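Local atomic coordinates of delta-aminolevulinic acid dehydratase (Toxoplasma gondii ME49, PDB entry 3OBK), a protein that catalyses the condensation of two molecules of 5-aminolevulinic acid to porphobilinogen, an early step of tetrapyrrole biosynthesis. Residues S217-F222 with M265-L270; G294-L299 with T331-E336. All coordinates share one frame; numbering follows the deposited sequence.

Both contacts are buried, and both belong to the TIM barrel that holds porphobilinogen. Contact 1 joins the turn and helix start after strand 206-213 to the end of strand 263-267. It lies at the active site and mixes an aromatic ring with a lysine and a cis-proline. Contact 2 joins helix 293-305 to the turn between strand 328-331 and helix 334-346. Its chemistry is mainly aromatic, with one tyrosine hydroxyl reaching the product. The centres are about 11 Å apart. Glu295 of contact 2 accepts probable hydrogen bonds from the backbone N atoms of Gly269 and Leu270 of contact 1, and Phe222 packs on Tyr332.

Contact 1. Residues S217-F222 with M265-L270; sequences SFYGPF and MVKPGL. With PBG (3-[5-(aminomethyl)-4-(carboxymethyl)-1H-pyrrol-3-yl]propanoic acid), chain L.
The Tyr219 ring has Lys267 CE and the PBG carboxylate atom O2A on one side of its plane and Pro268 CG on the other, all approaching obliquely. Tyr219 CE1 is 3.7 Å from Lys267 CE. Pro268 is set across the tyrosine at about a right angle. Its CD atom is 3.5 Å from Tyr219 OH, and Pro268 CG packs on Tyr219 CE1. No hydrogen bond links the two segments. The tyrosine hydroxyl is instead bonded to the backbone O of Tyr214, and Lys213 makes a cation-pi contact with the ring.

The peptide bond before Pro268 is cis, and Pro268 CD and CG both touch the tyrosine. Lys267 is extended, with CG anti to its backbone N (chi1 176°) and the rest of the chain nearly straight. This shape carries NZ from the strand end to the pyrrole ring, 3.1 Å from PBG C4A. The site is at the C-terminal ends of the barrel strands, the usual place for the active site of a TIM barrel. In this family a lysine forms a Schiff base with substrate, and the position of Lys267 beside the product is consistent with that role. Lys213 NZ is close to Lys267 NZ, and it hydrogen-bonds to the product.

Phe222 takes another side of porphobilinogen. With CG anti to the backbone N (chi1 175°), its ring swings out from the helix start and lays one face against the pyrrole. The pyrrole ring atom PBG C3A sits 3.4 Å above the phenyl plane, over its centre. Phe222 and Lys267 NZ lie on opposite faces of the pyrrole. Phe93 meets Phe222 edge-to-face. Phe222 CB is 3.2 Å from the carboxylate atom PBG O4A. Tyr219 CD2 approaches the other carboxylate, 3.5 Å from PBG O2A.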
loop_
_atom_site.group_PDB
_atom_site.type_symbol
_atom_site.label_atom_id
_atom_site.label_comp_id
_atom_site.label_asym_id
_atom_site.label_seq_id
_atom_site.Cartn_x
_atom_site.Cartn_y
_atom_site.Cartn_z
ATOM N N SER A 217 -10.924 -11.325 31.130
ATOM C CA SER A 217 -11.804 -11.779 32.184
ATOM C C SER A 217 -12.664 -12.997 31.741
ATOM O O SER A 217 -13.487 -13.488 32.504
ATOM C CB SER A 217 -12.674 -10.612 32.655
ATOM O OG SER A 217 -13.779 -10.413 31.774
ATOM N N PHE A 218 -12.456 -13.486 30.525
ATOM C CA PHE A 218 -13.164 -14.656 30.030
ATOM C C PHE A 218 -12.477 -15.999 30.301
ATOM O O PHE A 218 -12.928 -17.017 29.761
ATOM C CB PHE A 218 -13.376 -14.552 28.514
ATOM C CG PHE A 218 -14.370 -13.524 28.123
ATOM C CD1 PHE A 218 -15.718 -13.800 28.195
ATOM C CD2 PHE A 218 -13.958 -12.278 27.678
ATOM C CE1 PHE A 218 -16.645 -12.849 27.833
ATOM C CE2 PHE A 218 -14.857 -11.338 27.336
ATOM C CZ PHE A 218 -16.212 -11.606 27.410
ATOM N N TYR A 219 -11.400 -16.010 31.087
ATOM C CA TYR A 219 -10.676 -17.241 31.411
ATOM C C TYR A 219 -11.139 -17.908 32.697
ATOM O O TYR A 219 -10.532 -18.880 33.165
ATOM C CB TYR A 219 -9.177 -16.961 31.600
ATOM C CG TYR A 219 -8.450 -16.297 30.461
ATOM C CD1 TYR A 219 -8.619 -16.709 29.175
ATOM C CD2 TYR A 219 -7.540 -15.298 30.710
ATOM C CE1 TYR A 219 -7.940 -16.124 28.145
ATOM C CE2 TYR A 219 -6.830 -14.705 29.696
ATOM C CZ TYR A 219 -7.041 -15.104 28.405
ATOM O OH TYR A 219 -6.347 -14.503 27.399
ATOM N N GLY A 220 -12.196 -17.396 33.295
ATOM C CA GLY A 220 -12.571 -17.836 34.635
ATOM C C GLY A 220 -12.883 -19.318 34.755
ATOM O O GLY A 220 -12.381 -19.979 35.665
ATOM N N PRO A 221 -13.752 -19.834 33.873
ATOM C CA PRO A 221 -14.110 -21.251 33.970
ATOM C C PRO A 221 -12.931 -22.187 33.731
ATOM O O PRO A 221 -12.850 -23.233 34.367
ATOM C CB PRO A 221 -15.205 -21.419 32.906
ATOM C CG PRO A 221 -15.795 -20.048 32.771
ATOM C CD PRO A 221 -14.667 -19.091 32.990
ATOM N N PHE A 222 -12.006 -21.806 32.855
ATOM C CA PHE A 222 -10.766 -22.565 32.742
ATOM C C PHE A 222 -10.049 -22.655 34.131
ATOM O O PHE A 222 -9.621 -23.737 34.555
ATOM C CB PHE A 222 -9.865 -21.940 31.671
ATOM C CG PHE A 222 -8.490 -22.581 31.552
ATOM C CD1 PHE A 222 -7.453 -22.201 32.404
ATOM C CD2 PHE A 222 -8.231 -23.512 30.545
ATOM C CE1 PHE A 222 -6.201 -22.756 32.272
ATOM C CE2 PHE A 222 -6.984 -24.076 30.383
ATOM C CZ PHE A 222 -5.965 -23.730 31.260
ATOM N N MET A 265 -1.201 -17.702 17.712
ATOM C CA MET A 265 -2.488 -17.823 18.359
ATOM C C MET A 265 -2.930 -16.462 18.876
ATOM O O MET A 265 -2.122 -15.716 19.458
ATOM C CB MET A 265 -2.353 -18.792 19.519
ATOM C CG MET A 265 -3.539 -18.854 20.517
ATOM S SD MET A 265 -4.884 -19.943 20.044
ATOM C CE MET A 265 -4.133 -21.566 20.225
ATOM N N VAL A 266 -4.189 -16.114 18.635
ATOM C CA VAL A 266 -4.814 -14.952 19.270
ATOM C C VAL A 266 -5.851 -15.487 20.209
ATOM O O VAL A 266 -6.629 -16.373 19.836
ATOM C CB VAL A 266 -5.551 -14.044 18.272
ATOM C CG1 VAL A 266 -6.342 -12.901 19.031
ATOM C CG2 VAL A 266 -4.580 -13.500 17.252
ATOM N N LYS A 267 -5.881 -14.928 21.408
ATOM C CA LYS A 267 -6.735 -15.411 22.456
ATOM C C LYS A 267 -6.997 -14.282 23.375
ATOM O O LYS A 267 -6.066 -13.556 23.711
ATOM C CB LYS A 267 -5.986 -16.460 23.218
ATOM C CG LYS A 267 -6.659 -17.053 24.456
ATOM C CD LYS A 267 -5.685 -18.085 24.942
ATOM C CE LYS A 267 -5.810 -18.504 26.361
ATOM N NZ LYS A 267 -4.484 -19.127 26.746
ATOM N N PRO A 268 -8.251 -14.118 23.815
ATOM C CA PRO A 268 -9.460 -14.884 23.490
ATOM C C PRO A 268 -9.954 -14.760 22.051
ATOM O O PRO A 268 -9.235 -14.293 21.199
ATOM C CB PRO A 268 -10.497 -14.340 24.480
ATOM C CG PRO A 268 -9.669 -13.764 25.606
ATOM C CD PRO A 268 -8.453 -13.230 24.965
ATOM N N GLY A 269 -11.184 -15.200 21.801
ATOM C CA GLY A 269 -11.643 -15.489 20.443
ATOM C C GLY A 269 -12.507 -14.430 19.802
ATOM O O GLY A 269 -12.000 -13.479 19.231
ATOM N N LEU A 270 -13.818 -14.592 19.911
ATOM C CA LEU A 270 -14.761 -13.694 19.267
ATOM C C LEU A 270 -14.499 -12.229 19.600
ATOM O O LEU A 270 -14.514 -11.383 18.715
ATOM C CB LEU A 270 -16.209 -14.056 19.630
ATOM C CG LEU A 270 -16.759 -15.294 18.952
ATOM C CD1 LEU A 270 -18.226 -15.454 19.330
ATOM C CD2 LEU A 270 -16.577 -15.222 17.440
HETATM C CHA PBG L . -2.566 -20.756 31.169
HETATM C C1A PBG L . -3.792 -20.861 30.322
HETATM C C2A PBG L . -4.992 -20.183 30.515
HETATM C C3A PBG L . -5.828 -20.589 29.492
HETATM C C4A PBG L . -5.093 -21.421 28.667
HETATM N NA PBG L . -3.877 -21.594 29.202
HETATM C C5A PBG L . -5.412 -19.325 31.685
HETATM C C6A PBG L . -4.741 -18.029 31.834
HETATM O O1A PBG L . -3.645 -17.885 31.230
HETATM O O2A PBG L . -5.214 -17.162 32.603
HETATM C C7A PBG L . -7.244 -20.190 29.333
HETATM C C8A PBG L . -8.051 -20.958 28.355
HETATM C C9A PBG L . -9.514 -20.799 28.388
HETATM O O3A PBG L . -10.191 -21.700 27.903
HETATM O O4A PBG L . -10.099 -19.975 29.109
HETATM N N1 PBG L . -1.393 -20.188 30.590
#

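Contact 2. Residues G294-L299 with T331-E336; sequences GEYAML and TYYAKE. With PBG (3-[5-(aminomethyl)-4-(carboxymethyl)-1H-pyrrol-3-yl]propanoic acid), chain L.
This is a buried aromatic contact between helix 293-305 and the turn that leads from strand 328-331 into helix 334-346. Tyr296, Tyr332 and Tyr333 form the cluster. Tyr296 has its CG anti to the backbone N (chi1 179°), which carries the ring from the helix to the turn. Tyr332 CB lies over one face of that ring, 3.9 Å from its centroid, in a CH-pi contact. The Tyr332 ring directs its edge to the face of Tyr296, with the planes at 69°. Tyr333 is tilted against Tyr296 at 50°, and Tyr296 CE1 sits 3.7 Å above the centre of the Tyr333 ring. Leu299 CD1 packs obliquely on the same ring, 3.8 Å from Tyr333 CE2.

The turn from Thr331 to Ala334 is type I. Tyr333 N also bonds to Thr331 OG1 at 3.1 Å, an ST turn. The hydroxyls of Tyr296 and Tyr333 have partners beyond the two segments: Tyr296 OH bonds to Pro65 O and Gln67 NE2, and Tyr333 OH to Glu310 OE1. Tyr332 OH donates to the carboxylate atom PBG O3A over 2.6 Å, and that oxygen lies in the plane of the Tyr332 ring, at its edge. Tyr290 OH is a further partner of Tyr332 OH. Tyr332, just after strand 328-331, reaches the product at the C-terminal strand ends, the usual place of a TIM-barrel active site.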
loop_
_atom_site.group_PDB
_atom_site.type_symbol
_atom_site.label_atom_id
_atom_site.label_comp_id
_atom_site.label_asym_id
_atom_site.label_seq_id
_atom_site.Cartn_x
_atom_site.Cartn_y
_atom_site.Cartn_z
ATOM N N GLY A 294 -14.713 -19.045 28.917
ATOM C CA GLY A 294 -15.754 -18.077 29.232
ATOM C C GLY A 294 -16.729 -17.905 28.091
ATOM O O GLY A 294 -17.927 -17.793 28.305
ATOM N N GLU A 295 -16.197 -17.881 26.881
ATOM C CA GLU A 295 -17.019 -17.821 25.681
ATOM C C GLU A 295 -17.915 -19.058 25.579
ATOM O O GLU A 295 -19.072 -18.931 25.239
ATOM C CB GLU A 295 -16.154 -17.693 24.433
ATOM C CG GLU A 295 -15.278 -16.421 24.387
ATOM C CD GLU A 295 -14.444 -16.372 23.141
ATOM O OE1 GLU A 295 -15.041 -16.125 22.058
ATOM O OE2 GLU A 295 -13.207 -16.633 23.257
ATOM N N TYR A 296 -17.361 -20.223 25.901
ATOM C CA TYR A 296 -18.085 -21.495 25.941
ATOM C C TYR A 296 -19.234 -21.472 26.941
ATOM O O TYR A 296 -20.347 -21.859 26.636
ATOM C CB TYR A 296 -17.100 -22.633 26.307
ATOM C CG TYR A 296 -17.730 -24.019 26.406
ATOM C CD1 TYR A 296 -17.960 -24.790 25.265
ATOM C CD2 TYR A 296 -18.091 -24.552 27.642
ATOM C CE1 TYR A 296 -18.532 -26.084 25.358
ATOM C CE2 TYR A 296 -18.639 -25.802 27.746
ATOM C CZ TYR A 296 -18.879 -26.567 26.605
ATOM O OH TYR A 296 -19.450 -27.815 26.738
ATOM N N ALA A 297 -18.945 -20.964 28.129
ATOM C CA ALA A 297 -19.940 -20.852 29.199
ATOM C C ALA A 297 -21.107 -19.969 28.774
ATOM O O ALA A 297 -22.269 -20.302 29.021
ATOM C CB ALA A 297 -19.294 -20.309 30.457
ATOM N N MET A 298 -20.811 -18.858 28.112
ATOM C CA MET A 298 -21.868 -17.965 27.682
ATOM C C MET A 298 -22.881 -18.664 26.755
ATOM O O MET A 298 -24.091 -18.538 26.916
ATOM C CB MET A 298 -21.268 -16.736 27.009
ATOM C CG MET A 298 -20.813 -15.681 28.006
ATOM S SD MET A 298 -19.841 -14.345 27.239
ATOM C CE MET A 298 -21.059 -13.663 26.113
ATOM N N LEU A 299 -22.358 -19.402 25.787
ATOM C CA LEU A 299 -23.167 -20.075 24.794
ATOM C C LEU A 299 -24.036 -21.090 25.483
ATOM O O LEU A 299 -25.247 -21.108 25.259
ATOM C CB LEU A 299 -22.281 -20.771 23.743
ATOM C CG LEU A 299 -22.108 -20.034 22.413
ATOM C CD1 LEU A 299 -21.180 -20.719 21.426
ATOM C CD2 LEU A 299 -23.480 -19.870 21.776
ATOM N N THR A 331 -11.489 -25.002 20.351
ATOM C CA THR A 331 -12.816 -24.754 20.922
ATOM C C THR A 331 -13.340 -25.939 21.680
ATOM O O THR A 331 -13.218 -27.041 21.207
ATOM C CB THR A 331 -13.856 -24.319 19.834
ATOM O OG1 THR A 331 -15.168 -24.243 20.410
ATOM C CG2 THR A 331 -13.857 -25.285 18.669
ATOM N N TYR A 332 -13.952 -25.699 22.846
ATOM C CA TYR A 332 -14.533 -26.775 23.655
ATOM C C TYR A 332 -15.758 -27.377 22.952
ATOM O O TYR A 332 -16.202 -28.475 23.310
ATOM C CB TYR A 332 -14.840 -26.288 25.084
ATOM C CG TYR A 332 -13.601 -25.767 25.770
ATOM C CD1 TYR A 332 -12.659 -26.627 26.287
ATOM C CD2 TYR A 332 -13.346 -24.404 25.840
ATOM C CE1 TYR A 332 -11.532 -26.159 26.886
ATOM C CE2 TYR A 332 -12.219 -23.911 26.437
ATOM C CZ TYR A 332 -11.293 -24.791 26.964
ATOM O OH TYR A 332 -10.136 -24.300 27.555
ATOM N N TYR A 333 -16.272 -26.701 21.926
ATOM C CA TYR A 333 -17.325 -27.281 21.056
ATOM C C TYR A 333 -16.801 -28.122 19.875
ATOM O O TYR A 333 -17.568 -28.504 19.007
ATOM C CB TYR A 333 -18.214 -26.166 20.481
ATOM C CG TYR A 333 -19.350 -25.762 21.362
ATOM C CD1 TYR A 333 -20.437 -26.602 21.572
ATOM C CD2 TYR A 333 -19.367 -24.530 21.963
ATOM C CE1 TYR A 333 -21.501 -26.204 22.383
ATOM C CE2 TYR A 333 -20.422 -24.131 22.785
ATOM C CZ TYR A 333 -21.478 -24.956 22.987
ATOM O OH TYR A 333 -22.502 -24.515 23.801
ATOM N N ALA A 334 -15.509 -28.428 19.840
ATOM C CA ALA A 334 -14.919 -29.061 18.660
ATOM C C ALA A 334 -15.571 -30.390 18.390
ATOM O O ALA A 334 -16.036 -30.639 17.286
ATOM C CB ALA A 334 -13.449 -29.237 18.833
ATOM N N LYS A 335 -15.651 -31.236 19.411
ATOM C CA LYS A 335 -16.272 -32.543 19.214
ATOM C C LYS A 335 -17.716 -32.382 18.787
ATOM O O LYS A 335 -18.210 -33.068 17.888
ATOM C CB LYS A 335 -16.191 -33.392 20.476
ATOM C CG LYS A 335 -16.789 -34.790 20.297
ATOM C CD LYS A 335 -16.800 -35.603 21.580
ATOM C CE LYS A 335 -18.032 -35.332 22.480
ATOM N NZ LYS A 335 -17.927 -35.927 23.862
ATOM N N GLU A 336 -18.410 -31.468 19.429
ATOM C CA GLU A 336 -19.822 -31.366 19.165
ATOM C C GLU A 336 -20.061 -30.855 17.760
ATOM O O GLU A 336 -20.965 -31.323 17.078
ATOM C CB GLU A 336 -20.480 -30.459 20.172
ATOM C CG GLU A 336 -21.958 -30.761 20.322
ATOM C CD GLU A 336 -22.208 -31.710 21.450
ATOM O OE1 GLU A 336 -22.081 -31.256 22.610
ATOM O OE2 GLU A 336 -22.513 -32.873 21.174
HETATM C CHA PBG L . -2.566 -20.756 31.169
HETATM C C1A PBG L . -3.792 -20.861 30.322
HETATM C C2A PBG L . -4.992 -20.183 30.515
HETATM C C3A PBG L . -5.828 -20.589 29.492
HETATM C C4A PBG L . -5.093 -21.421 28.667
HETATM N NA PBG L . -3.877 -21.594 29.202
HETATM C C5A PBG L . -5.412 -19.325 31.685
HETATM C C6A PBG L . -4.741 -18.029 31.834
HETATM O O1A PBG L . -3.645 -17.885 31.230
HETATM O O2A PBG L . -5.214 -17.162 32.603
HETATM C C7A PBG L . -7.244 -20.190 29.333
HETATM C C8A PBG L . -8.051 -20.958 28.355
HETATM C C9A PBG L . -9.514 -20.799 28.388
HETATM O O3A PBG L . -10.191 -21.700 27.903
HETATM O O4A PBG L . -10.099 -19.975 29.109
HETATM N N1 PBG L . -1.393 -20.188 30.590
HETATM O O HOH W 1 -21.162 -30.370 25.117
#